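Local structure of alkyl hydroperoxide reductase AhpD (Deinococcus radiodurans R1, 6K40) at residues 90-95 with 180-185; 62-67 with 172-177; 83-88 with 114-119. The protein belongs to the AhpD-like family and probably acts as an antioxidant with peroxiredoxin activity, reducing peroxides. One frame throughout, in Å; residues are numbered along the deposited sequence.

Interaction 1. Residues 90-95 with 180-185; sequences NRCVYC and VSSALG
Cys92 meets Ser181 and Ser182 of helix 161-184 at the middle of this contact. Before it, Asn90 is linked to Ser182 through a water that donates to Asn90 O (2.7 Å). The same water donates to Ser182 OG (2.9 Å), which is also hydrogen-bonded to Asn178 O. Arg91, with positive phi, is the C-prime residue of the Schellman motif that ends helix 76-90. Its guanidinium leads away to the second subunit, where NH2 forms a salt bridge with Glu137 and NE a hydrogen bond with Val118 O. Cys92 makes the main contact: its SG, anti to the backbone N (chi1 174°), lies 3.7 Å from Ser181 CB, while its CB packs 3.7 Å from Ser182 OG. The same sulfur caps helix 93-107, accepting a nearly straight bond from Cys95 N (3.5 Å, 169° at the hydrogen). Tyr94 adds its CB, 4.2 Å from Ser181 CB, before its ring swings off and its hydroxyl reaches Val46 N. Cys95 SG stands 3.6 Å from Cys92 SG, too far for a disulfide. The two form the CxxC motif characteristic of AhpD-like proteins, in which such a pair is typically redox-active. The motif thus opens helix 93-107 straight after helix 76-90, packed against the C-terminal turns of helix 161-184, with the second subunit reaching Arg91 and Val93.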
ATOM      1  N   ASN A  90      -9.226   1.606   2.749  1.00 16.45           N
ATOM      2  CA  ASN A  90     -10.137   2.182   1.769  1.00 15.60           C
ATOM      3  C   ASN A  90      -9.493   2.367   0.404  1.00 17.32           C
ATOM      4  O   ASN A  90     -10.197   2.705  -0.556  1.00 18.12           O
ATOM      5  CB  ASN A  90     -10.678   3.521   2.276  1.00 15.81           C
ATOM      6  CG  ASN A  90     -11.636   3.354   3.441  1.00 16.31           C
ATOM      7  OD1 ASN A  90     -12.482   2.462   3.440  1.00 14.45           O
ATOM      8  ND2 ASN A  90     -11.503   4.215   4.447  1.00 16.43           N
ATOM      9  N   ARG A  91      -8.183   2.147   0.298  1.00 14.75           N
ATOM     10  CA  ARG A  91      -7.458   2.249  -0.969  1.00 17.94           C
ATOM     11  C   ARG A  91      -7.572   3.650  -1.564  1.00 17.75           C
ATOM     12  O   ARG A  91      -7.961   3.831  -2.720  1.00 17.86           O
ATOM     13  CB  ARG A  91      -7.931   1.182  -1.963  1.00 17.55           C
ATOM     14  CG  ARG A  91      -7.628  -0.230  -1.503  1.00 17.79           C
ATOM     15  CD  ARG A  91      -8.256  -1.264  -2.407  1.00 17.98           C
ATOM     16  NE  ARG A  91      -7.641  -1.279  -3.730  1.00 17.59           N
ATOM     17  CZ  ARG A  91      -8.192  -1.852  -4.795  1.00 19.14           C
ATOM     18  NH1 ARG A  91      -9.370  -2.456  -4.689  1.00 19.89           N
ATOM     19  NH2 ARG A  91      -7.567  -1.822  -5.965  1.00 17.70           N
ATOM     20  N   CYS A  92      -7.219   4.649  -0.762  1.00 16.64           N
ATOM     21  CA  CYS A  92      -7.186   6.031  -1.216  1.00 18.71           C
ATOM     22  C   CYS A  92      -5.736   6.438  -1.455  1.00 17.79           C
ATOM     23  O   CYS A  92      -4.944   6.502  -0.509  1.00 18.60           O
ATOM     24  CB  CYS A  92      -7.846   6.950  -0.187  1.00 21.12           C
ATOM     25  SG  CYS A  92      -7.692   8.696  -0.577  1.00 23.85           S
ATOM     26  N   VAL A  93      -5.397   6.714  -2.718  1.00 17.69           N
ATOM     27  CA  VAL A  93      -4.006   6.979  -3.075  1.00 17.35           C
ATOM     28  C   VAL A  93      -3.532   8.295  -2.471  1.00 19.68           C
ATOM     29  O   VAL A  93      -2.412   8.385  -1.956  1.00 19.52           O
ATOM     30  CB  VAL A  93      -3.832   6.961  -4.602  1.00 18.74           C
ATOM     31  CG1 VAL A  93      -2.465   7.498  -4.991  1.00 16.03           C
ATOM     32  CG2 VAL A  93      -4.029   5.553  -5.139  1.00 19.23           C
ATOM     33  N   TYR A  94      -4.365   9.337  -2.535  1.00 21.36           N
ATOM     34  CA  TYR A  94      -3.968  10.631  -1.988  1.00 21.78           C
ATOM     35  C   TYR A  94      -3.590  10.500  -0.521  1.00 24.05           C
ATOM     36  O   TYR A  94      -2.485  10.891  -0.110  1.00 26.33           O
ATOM     37  CB  TYR A  94      -5.091  11.662  -2.156  1.00 20.20           C
ATOM     38  CG  TYR A  94      -4.646  13.083  -1.846  1.00 19.44           C
ATOM     39  CD1 TYR A  94      -4.469  13.518  -0.533  1.00 19.32           C
ATOM     40  CD2 TYR A  94      -4.388  13.982  -2.870  1.00 18.15           C
ATOM     41  CE1 TYR A  94      -4.049  14.810  -0.256  1.00 18.94           C
ATOM     42  CE2 TYR A  94      -3.971  15.272  -2.603  1.00 17.22           C
ATOM     43  CZ  TYR A  94      -3.805  15.679  -1.298  1.00 18.69           C
ATOM     44  OH  TYR A  94      -3.389  16.960  -1.034  1.00 19.49           O
ATOM     45  N   CYS A  95      -4.500   9.946   0.286  1.00 21.11           N
ATOM     46  CA  CYS A  95      -4.243   9.871   1.715  1.00 21.31           C
ATOM     47  C   CYS A  95      -3.140   8.869   2.018  1.00 19.63           C
ATOM     48  O   CYS A  95      -2.280   9.135   2.861  1.00 20.03           O
ATOM     49  CB  CYS A  95      -5.535   9.511   2.460  1.00 23.97           C
ATOM     50  SG  CYS A  95      -6.873  10.725   2.322  1.00 27.16           S
ATOM     51  N   VAL A 180     -13.994  11.306   0.014  1.00 17.88           N
ATOM     52  CA  VAL A 180     -13.969  12.536  -0.779  1.00 18.79           C
ATOM     53  C   VAL A 180     -12.900  12.445  -1.868  1.00 19.19           C
ATOM     54  O   VAL A 180     -13.172  12.673  -3.059  1.00 18.86           O
ATOM     55  CB  VAL A 180     -13.757  13.762   0.125  1.00 18.48           C
ATOM     56  CG1 VAL A 180     -13.521  15.007  -0.718  1.00 14.39           C
ATOM     57  CG2 VAL A 180     -14.957  13.958   1.041  1.00 17.58           C
ATOM     58  N   SER A 181     -11.672  12.083  -1.476  1.00 21.21           N
ATOM     59  CA  SER A 181     -10.554  12.081  -2.413  1.00 20.94           C
ATOM     60  C   SER A 181     -10.724  11.030  -3.505  1.00 18.94           C
ATOM     61  O   SER A 181     -10.380  11.278  -4.663  1.00 18.38           O
ATOM     62  CB  SER A 181      -9.243  11.847  -1.658  1.00 22.25           C
ATOM     63  OG  SER A 181      -8.916  12.948  -0.830  1.00 25.27           O
ATOM     64  N   SER A 182     -11.268   9.859  -3.165  1.00 18.90           N
ATOM     65  CA  SER A 182     -11.438   8.814  -4.170  1.00 19.19           C
ATOM     66  C   SER A 182     -12.611   9.122  -5.090  1.00 18.60           C
ATOM     67  O   SER A 182     -12.557   8.828  -6.292  1.00 19.68           O
ATOM     68  CB  SER A 182     -11.619   7.444  -3.514  1.00 20.13           C
ATOM     69  OG  SER A 182     -10.691   7.226  -2.467  1.00 19.44           O
ATOM     70  N   ALA A 183     -13.685   9.706  -4.547  1.00 18.00           N
ATOM     71  CA  ALA A 183     -14.835  10.034  -5.376  1.00 18.00           C
ATOM     72  C   ALA A 183     -14.505  11.138  -6.371  1.00 18.95           C
ATOM     73  O   ALA A 183     -15.003  11.125  -7.503  1.00 20.87           O
ATOM     74  CB  ALA A 183     -16.005  10.438  -4.488  1.00 18.14           C
ATOM     75  N   LEU A 184     -13.674  12.104  -5.974  1.00 16.94           N
ATOM     76  CA  LEU A 184     -13.415  13.258  -6.825  1.00 17.86           C
ATOM     77  C   LEU A 184     -12.047  13.218  -7.502  1.00 20.23           C
ATOM     78  O   LEU A 184     -11.655  14.204  -8.137  1.00 20.46           O
ATOM     79  CB  LEU A 184     -13.571  14.540  -6.015  1.00 19.35           C
ATOM     80  CG  LEU A 184     -14.945  14.672  -5.359  1.00 19.33           C
ATOM     81  CD1 LEU A 184     -15.001  15.921  -4.512  1.00 14.72           C
ATOM     82  CD2 LEU A 184     -16.045  14.675  -6.409  1.00 14.93           C
ATOM     83  N   GLY A 185     -11.329  12.104  -7.405  1.00 19.59           N
ATOM     84  CA  GLY A 185     -10.092  11.929  -8.151  1.00 20.67           C
ATOM     85  C   GLY A 185      -8.953  12.849  -7.763  1.00 21.47           C
ATOM     86  O   GLY A 185      -8.241  13.350  -8.643  1.00 20.74           O
TER
HETATM   87  O   HOH W   1     -11.564   4.973  -0.937  1.00 19.03           O

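Interaction 2. Residues 62-67 with 172-177; sequences NYFNLL and AMFNMT
A Met-aromatic contact between Met173 and Phe64 lies at the junction of helices 54-69 and 161-184. Met173 SD sits at the edge of the Phe64 ring, in its plane, 5.2 Å from the centroid, and the preceding CG is 3.6 Å from Phe64 CD1. With CG anti to the backbone N, the Met173 chain bends at chi2 (52°) and again at chi3, which turns its methyl to Tyr63: CE lies 3.4 Å from Tyr63 CE2, and the two side chains slide past each other in opposite directions. The Tyr63 hydroxyl is held by Gln169 OE1, a turn earlier on helix 161-184. Nearer the backbone, Leu67 CD2 packs 3.9 Å from Met173 CB, so three side chains of residues 62-67 meet a single methionine, and Trp60 of the same helix touches it too. In this all-helical AhpD-like fold the two segments run with their N-to-C directions 135° apart and their axes no closer than 11.8 Å, a wide spacing bridged by long and aromatic side chains. Phe64 and Phe174 form an offset edge-to-face pair, the edge of Phe64 directed at the face of Phe174, with centroids 5.7 Å apart and planes at 71°; their closest atoms are the two CZ carbons. Thr177 CG2 approaches the Phe64 ring obliquely, 4.0 Å from CE1. Beyond the pair, His99 of helix 93-107 meets Phe174 edge-to-face and also touches Phe64, while the Trp60 ring meets that of Phe64 with the planes nearly parallel. A glycerol, probably from the crystallisation liquor, is bound about 3 Å from the Phe64 side chain.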
ATOM      1  N   ASN A  62     -10.409  23.792   9.188  1.00 19.62           N
ATOM      2  CA  ASN A  62     -10.331  24.126  10.606  1.00 19.22           C
ATOM      3  C   ASN A  62     -10.450  22.869  11.465  1.00 21.08           C
ATOM      4  O   ASN A  62      -9.565  22.565  12.282  1.00 23.12           O
ATOM      5  CB  ASN A  62     -11.425  25.140  10.943  1.00 18.71           C
ATOM      6  CG  ASN A  62     -11.422  25.546  12.394  1.00 20.23           C
ATOM      7  OD1 ASN A  62     -10.527  26.255  12.854  1.00 22.07           O
ATOM      8  ND2 ASN A  62     -12.440  25.111  13.126  1.00 20.60           N
ATOM      9  N   TYR A  63     -11.513  22.090  11.241  1.00 19.32           N
ATOM     10  CA  TYR A  63     -11.715  20.886  12.047  1.00 18.28           C
ATOM     11  C   TYR A  63     -10.595  19.867  11.832  1.00 18.79           C
ATOM     12  O   TYR A  63     -10.022  19.347  12.799  1.00 19.67           O
ATOM     13  CB  TYR A  63     -13.075  20.260  11.737  1.00 19.71           C
ATOM     14  CG  TYR A  63     -13.314  18.949  12.462  1.00 21.34           C
ATOM     15  CD1 TYR A  63     -12.940  18.787  13.791  1.00 19.83           C
ATOM     16  CD2 TYR A  63     -13.914  17.873  11.818  1.00 23.01           C
ATOM     17  CE1 TYR A  63     -13.151  17.593  14.456  1.00 19.03           C
ATOM     18  CE2 TYR A  63     -14.135  16.678  12.481  1.00 21.77           C
ATOM     19  CZ  TYR A  63     -13.750  16.544  13.796  1.00 19.55           C
ATOM     20  OH  TYR A  63     -13.969  15.355  14.450  1.00 20.69           O
ATOM     21  N   PHE A  64     -10.276  19.567  10.570  1.00 19.08           N
ATOM     22  CA  PHE A  64      -9.294  18.532  10.256  1.00 18.04           C
ATOM     23  C   PHE A  64      -7.919  18.891  10.800  1.00 18.36           C
ATOM     24  O   PHE A  64      -7.225  18.046  11.377  1.00 19.87           O
ATOM     25  CB  PHE A  64      -9.237  18.319   8.740  1.00 19.19           C
ATOM     26  CG  PHE A  64      -8.246  17.275   8.308  1.00 22.64           C
ATOM     27  CD1 PHE A  64      -8.614  15.941   8.233  1.00 22.44           C
ATOM     28  CD2 PHE A  64      -6.945  17.627   7.972  1.00 23.53           C
ATOM     29  CE1 PHE A  64      -7.708  14.979   7.837  1.00 22.83           C
ATOM     30  CE2 PHE A  64      -6.032  16.668   7.577  1.00 23.44           C
ATOM     31  CZ  PHE A  64      -6.414  15.343   7.509  1.00 24.32           C
ATOM     32  N   ASN A  65      -7.499  20.140  10.603  1.00 20.07           N
ATOM     33  CA  ASN A  65      -6.215  20.595  11.112  1.00 20.23           C
ATOM     34  C   ASN A  65      -6.161  20.493  12.628  1.00 21.22           C
ATOM     35  O   ASN A  65      -5.162  20.025  13.185  1.00 20.59           O
ATOM     36  CB  ASN A  65      -5.968  22.034  10.660  1.00 21.23           C
ATOM     37  CG  ASN A  65      -4.520  22.446  10.789  1.00 23.06           C
ATOM     38  OD1 ASN A  65      -3.631  21.607  10.905  1.00 24.23           O
ATOM     39  ND2 ASN A  65      -4.276  23.751  10.773  1.00 24.26           N
ATOM     40  N   LEU A  66      -7.234  20.910  13.317  1.00 21.58           N
ATOM     41  CA  LEU A  66      -7.228  20.796  14.773  1.00 22.55           C
ATOM     42  C   LEU A  66      -7.134  19.339  15.215  1.00 22.31           C
ATOM     43  O   LEU A  66      -6.409  19.016  16.164  1.00 20.96           O
ATOM     44  CB  LEU A  66      -8.472  21.455  15.363  1.00 23.11           C
ATOM     45  CG  LEU A  66      -8.577  21.362  16.886  1.00 23.98           C
ATOM     46  CD1 LEU A  66      -7.454  22.146  17.547  1.00 22.92           C
ATOM     47  CD2 LEU A  66      -9.937  21.850  17.367  1.00 25.47           C
ATOM     48  N   LEU A  67      -7.836  18.443  14.521  1.00 21.98           N
ATOM     49  CA  LEU A  67      -7.920  17.057  14.971  1.00 21.21           C
ATOM     50  C   LEU A  67      -6.646  16.270  14.676  1.00 23.55           C
ATOM     51  O   LEU A  67      -6.182  15.499  15.525  1.00 24.82           O
ATOM     52  CB  LEU A  67      -9.117  16.370  14.317  1.00 20.06           C
ATOM     53  CG  LEU A  67      -9.321  14.897  14.666  1.00 19.23           C
ATOM     54  CD1 LEU A  67      -9.769  14.757  16.112  1.00 15.18           C
ATOM     55  CD2 LEU A  67     -10.324  14.258  13.717  1.00 14.90           C
ATOM     56  N   ALA A 172     -12.667   7.936  11.912  1.00 17.83           N
ATOM     57  CA  ALA A 172     -13.853   8.298  11.143  1.00 17.37           C
ATOM     58  C   ALA A 172     -13.559   9.436  10.165  1.00 16.58           C
ATOM     59  O   ALA A 172     -14.073   9.451   9.036  1.00 17.95           O
ATOM     60  CB  ALA A 172     -14.986   8.656  12.106  1.00 18.56           C
ATOM     61  N   MET A 173     -12.702  10.379  10.562  1.00 16.33           N
ATOM     62  CA  MET A 173     -12.354  11.493   9.688  1.00 19.96           C
ATOM     63  C   MET A 173     -11.571  11.022   8.475  1.00 18.67           C
ATOM     64  O   MET A 173     -11.718  11.580   7.382  1.00 19.06           O
ATOM     65  CB  MET A 173     -11.552  12.528  10.479  1.00 25.87           C
ATOM     66  CG  MET A 173     -10.953  13.672   9.668  1.00 31.61           C
ATOM     67  SD  MET A 173     -12.120  14.553   8.610  1.00 37.64           S
ATOM     68  CE  MET A 173     -13.470  14.866   9.736  1.00 36.52           C
ATOM     69  N   PHE A 174     -10.761   9.980   8.629  1.00 17.53           N
ATOM     70  CA  PHE A 174     -10.082   9.481   7.444  1.00 18.76           C
ATOM     71  C   PHE A 174     -10.994   8.593   6.617  1.00 19.67           C
ATOM     72  O   PHE A 174     -10.854   8.552   5.390  1.00 20.09           O
ATOM     73  CB  PHE A 174      -8.780   8.787   7.833  1.00 16.81           C
ATOM     74  CG  PHE A 174      -7.661   9.755   8.039  1.00 16.88           C
ATOM     75  CD1 PHE A 174      -7.007  10.307   6.951  1.00 17.88           C
ATOM     76  CD2 PHE A 174      -7.318  10.177   9.310  1.00 16.37           C
ATOM     77  CE1 PHE A 174      -6.000  11.231   7.130  1.00 18.34           C
ATOM     78  CE2 PHE A 174      -6.311  11.101   9.497  1.00 17.66           C
ATOM     79  CZ  PHE A 174      -5.652  11.634   8.403  1.00 18.10           C
ATOM     80  N   ASN A 175     -11.972   7.937   7.247  1.00 17.61           N
ATOM     81  CA  ASN A 175     -13.029   7.308   6.460  1.00 16.30           C
ATOM     82  C   ASN A 175     -13.797   8.334   5.633  1.00 20.06           C
ATOM     83  O   ASN A 175     -14.375   7.987   4.596  1.00 20.39           O
ATOM     84  CB  ASN A 175     -13.977   6.536   7.371  1.00 14.31           C
ATOM     85  CG  ASN A 175     -13.552   5.099   7.554  1.00 15.38           C
ATOM     86  OD1 ASN A 175     -13.801   4.255   6.692  1.00 15.24           O
ATOM     87  ND2 ASN A 175     -12.893   4.812   8.671  1.00 15.71           N
ATOM     88  N   MET A 176     -13.817   9.594   6.076  1.00 21.74           N
ATOM     89  CA  MET A 176     -14.450  10.652   5.286  1.00 20.94           C
ATOM     90  C   MET A 176     -13.529  11.170   4.178  1.00 17.79           C
ATOM     91  O   MET A 176     -13.950  11.314   3.019  1.00 14.20           O
ATOM     92  CB  MET A 176     -14.867  11.817   6.185  1.00 26.26           C
ATOM     93  CG  MET A 176     -15.164  13.074   5.388  1.00 34.93           C
ATOM     94  SD  MET A 176     -14.747  14.622   6.186  1.00 44.59           S
ATOM     95  CE  MET A 176     -16.223  14.906   7.148  1.00 44.02           C
ATOM     96  N   THR A 177     -12.274  11.473   4.523  1.00 17.14           N
ATOM     97  CA  THR A 177     -11.371  12.059   3.534  1.00 19.68           C
ATOM     98  C   THR A 177     -11.041  11.065   2.426  1.00 19.92           C
ATOM     99  O   THR A 177     -10.896  11.458   1.261  1.00 20.32           O
ATOM    100  CB  THR A 177     -10.085  12.559   4.197  1.00 22.65           C
ATOM    101  OG1 THR A 177      -9.377  11.462   4.792  1.00 21.96           O
ATOM    102  CG2 THR A 177     -10.403  13.608   5.257  1.00 22.67           C
TER

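Interaction 3. Residues 83-88 with 114-119; sequences AVVVSG and DAVAVN
Val84 and Val85, neighbours on helix 76-90, both bring one methyl to Val116 CG1 of helix 110-118. Val85 CG2 comes to 3.6 Å from Val116 CG1, the two side chains meeting at a slant, and Val84 CG1 approaches the same methyl at 3.9 Å, from a direction roughly at right angles to the first. Val84 CG1, placed anti to its backbone N (chi1 163°), also presses on the backbone of the facing helix: it is 3.5 Å from Ala117 CA, tighter than usual van der Waals contact. The Ala117 methyl lies beside it. The two helical segments of this all-alpha fold approach to 8.2 Å at a signed crossing angle of -43°. At Gly88, CA lies 3.9 Å from Ala117 O, and a CB there would point toward helix 110-118 and clash with that oxygen. A water donates to Val85 O and, weakly, to Ala117 O. Elsewhere on helix 76-90, Ser87 OG is tied to Asn178 ND2 of helix 161-184. At the end of residues 114-119, Val118 O and Asn119 ND2 are hydrogen-bonded to Arg91 of the second subunit.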
ATOM      1  N   ALA A  83      -4.204   7.027  10.300  1.00 16.98           N
ATOM      2  CA  ALA A  83      -4.476   7.523   8.954  1.00 16.98           C
ATOM      3  C   ALA A  83      -3.994   6.544   7.893  1.00 17.88           C
ATOM      4  O   ALA A  83      -4.704   6.261   6.922  1.00 20.99           O
ATOM      5  CB  ALA A  83      -3.803   8.878   8.761  1.00 15.04           C
ATOM      6  N   VAL A  84      -2.774   6.033   8.060  1.00 16.10           N
ATOM      7  CA  VAL A  84      -2.186   5.133   7.076  1.00 15.26           C
ATOM      8  C   VAL A  84      -2.966   3.829   7.011  1.00 18.95           C
ATOM      9  O   VAL A  84      -3.261   3.322   5.919  1.00 17.48           O
ATOM     10  CB  VAL A  84      -0.699   4.905   7.405  1.00 15.49           C
ATOM     11  CG1 VAL A  84      -0.170   3.682   6.687  1.00 15.76           C
ATOM     12  CG2 VAL A  84       0.119   6.138   7.043  1.00 18.59           C
ATOM     13  N   VAL A  85      -3.340   3.274   8.170  1.00 18.80           N
ATOM     14  CA  VAL A  85      -4.103   2.026   8.168  1.00 17.46           C
ATOM     15  C   VAL A  85      -5.433   2.219   7.446  1.00 18.02           C
ATOM     16  O   VAL A  85      -5.806   1.432   6.562  1.00 19.32           O
ATOM     17  CB  VAL A  85      -4.314   1.518   9.605  1.00 17.30           C
ATOM     18  CG1 VAL A  85      -5.372   0.419   9.630  1.00 16.75           C
ATOM     19  CG2 VAL A  85      -3.004   1.012  10.184  1.00 16.81           C
ATOM     20  N   VAL A  86      -6.154   3.288   7.794  1.00 18.35           N
ATOM     21  CA  VAL A  86      -7.473   3.516   7.211  1.00 16.33           C
ATOM     22  C   VAL A  86      -7.363   3.763   5.712  1.00 17.06           C
ATOM     23  O   VAL A  86      -8.157   3.235   4.920  1.00 17.18           O
ATOM     24  CB  VAL A  86      -8.176   4.683   7.928  1.00 17.17           C
ATOM     25  CG1 VAL A  86      -9.511   4.994   7.262  1.00 14.54           C
ATOM     26  CG2 VAL A  86      -8.373   4.350   9.400  1.00 17.64           C
ATOM     27  N   SER A  87      -6.381   4.566   5.295  1.00 18.81           N
ATOM     28  CA  SER A  87      -6.241   4.881   3.881  1.00 17.76           C
ATOM     29  C   SER A  87      -5.842   3.658   3.068  1.00 18.77           C
ATOM     30  O   SER A  87      -6.277   3.513   1.920  1.00 20.82           O
ATOM     31  CB  SER A  87      -5.214   6.002   3.719  1.00 16.96           C
ATOM     32  OG  SER A  87      -5.634   7.149   4.436  1.00 16.93           O
ATOM     33  N   GLY A  88      -5.033   2.764   3.642  1.00 16.70           N
ATOM     34  CA  GLY A  88      -4.749   1.511   2.967  1.00 16.71           C
ATOM     35  C   GLY A  88      -5.977   0.634   2.839  1.00 18.58           C
ATOM     36  O   GLY A  88      -6.190  -0.002   1.803  1.00 21.75           O
ATOM     37  N   ASP A 114       5.896   1.445   5.753  1.00 21.48           N
ATOM     38  CA  ASP A 114       5.575   0.642   4.577  1.00 21.70           C
ATOM     39  C   ASP A 114       4.797  -0.609   4.959  1.00 20.64           C
ATOM     40  O   ASP A 114       3.834  -0.983   4.277  1.00 20.99           O
ATOM     41  CB  ASP A 114       6.853   0.255   3.829  1.00 21.73           C
ATOM     42  CG  ASP A 114       7.556   1.444   3.208  1.00 24.06           C
ATOM     43  OD1 ASP A 114       6.933   2.522   3.112  1.00 26.54           O
ATOM     44  OD2 ASP A 114       8.734   1.301   2.811  1.00 24.58           O
ATOM     45  N   ALA A 115       5.185  -1.262   6.057  1.00 18.68           N
ATOM     46  CA  ALA A 115       4.495  -2.480   6.467  1.00 19.25           C
ATOM     47  C   ALA A 115       3.073  -2.180   6.923  1.00 18.83           C
ATOM     48  O   ALA A 115       2.124  -2.862   6.519  1.00 17.19           O
ATOM     49  CB  ALA A 115       5.280  -3.183   7.575  1.00 17.83           C
ATOM     50  N   VAL A 116       2.906  -1.143   7.748  1.00 19.27           N
ATOM     51  CA  VAL A 116       1.591  -0.807   8.278  1.00 18.48           C
ATOM     52  C   VAL A 116       0.658  -0.348   7.169  1.00 17.96           C
ATOM     53  O   VAL A 116      -0.556  -0.581   7.233  1.00 15.70           O
ATOM     54  CB  VAL A 116       1.747   0.259   9.385  1.00 19.24           C
ATOM     55  CG1 VAL A 116       0.498   1.106   9.513  1.00 22.19           C
ATOM     56  CG2 VAL A 116       2.079  -0.398  10.709  1.00 18.84           C
ATOM     57  N   ALA A 117       1.203   0.269   6.114  1.00 18.67           N
ATOM     58  CA  ALA A 117       0.368   0.683   4.990  1.00 15.72           C
ATOM     59  C   ALA A 117      -0.299  -0.503   4.310  1.00 18.30           C
ATOM     60  O   ALA A 117      -1.373  -0.353   3.716  1.00 18.83           O
ATOM     61  CB  ALA A 117       1.203   1.473   3.982  1.00 15.82           C
ATOM     62  N   VAL A 118       0.309  -1.685   4.390  1.00 18.25           N
ATOM     63  CA  VAL A 118      -0.213  -2.870   3.720  1.00 18.73           C
ATOM     64  C   VAL A 118      -0.995  -3.718   4.715  1.00 17.91           C
ATOM     65  O   VAL A 118      -2.183  -3.993   4.516  1.00 18.21           O
ATOM     66  CB  VAL A 118       0.924  -3.683   3.074  1.00 18.66           C
ATOM     67  CG1 VAL A 118       0.387  -4.976   2.493  1.00 18.06           C
ATOM     68  CG2 VAL A 118       1.618  -2.857   2.005  1.00 18.78           C
ATOM     69  N   ASN A 119      -0.337  -4.133   5.795  1.00 17.13           N
ATOM     70  CA  ASN A 119      -0.974  -4.994   6.788  1.00 18.32           C
ATOM     71  C   ASN A 119      -0.275  -4.780   8.121  1.00 18.20           C
ATOM     72  O   ASN A 119       0.877  -5.189   8.289  1.00 20.29           O
ATOM     73  CB  ASN A 119      -0.910  -6.463   6.373  1.00 18.97           C
ATOM     74  CG  ASN A 119      -1.983  -7.300   7.039  1.00 18.63           C
ATOM     75  OD1 ASN A 119      -2.448  -6.982   8.136  1.00 18.39           O
ATOM     76  ND2 ASN A 119      -2.382  -8.380   6.378  1.00 15.90           N
TER
HETATM   77  O   HOH W   2      -4.172  -0.896   5.701  1.00 21.73           O

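In the fold
Helix 161-184 carries one side of both interaction 1 and interaction 2, whose centres are 14 Å apart; Asn90 ND2 lies 3.2 Å from Asn175 OD1, a probable hydrogen bond, and Cys95 SG packs 3.6 Å from Thr177 OG1. Interaction 3 is centred about 17 Å from interaction 2, yet Phe174 CZ touches Ala83 CB at 3.3 Å. It meets interaction 1 where Ser87 OG packs 3.1 Å from Cys95 CB. The CxxC pair therefore lies where helices 76-90, 93-107 and 161-184 come together. Glycerol, probably from the crystallisation liquor, lies about 3 Å from the Cys95 side chain and likewise from Phe64, which may mark a pocket here; interactions 1 and 3 both reach the second subunit.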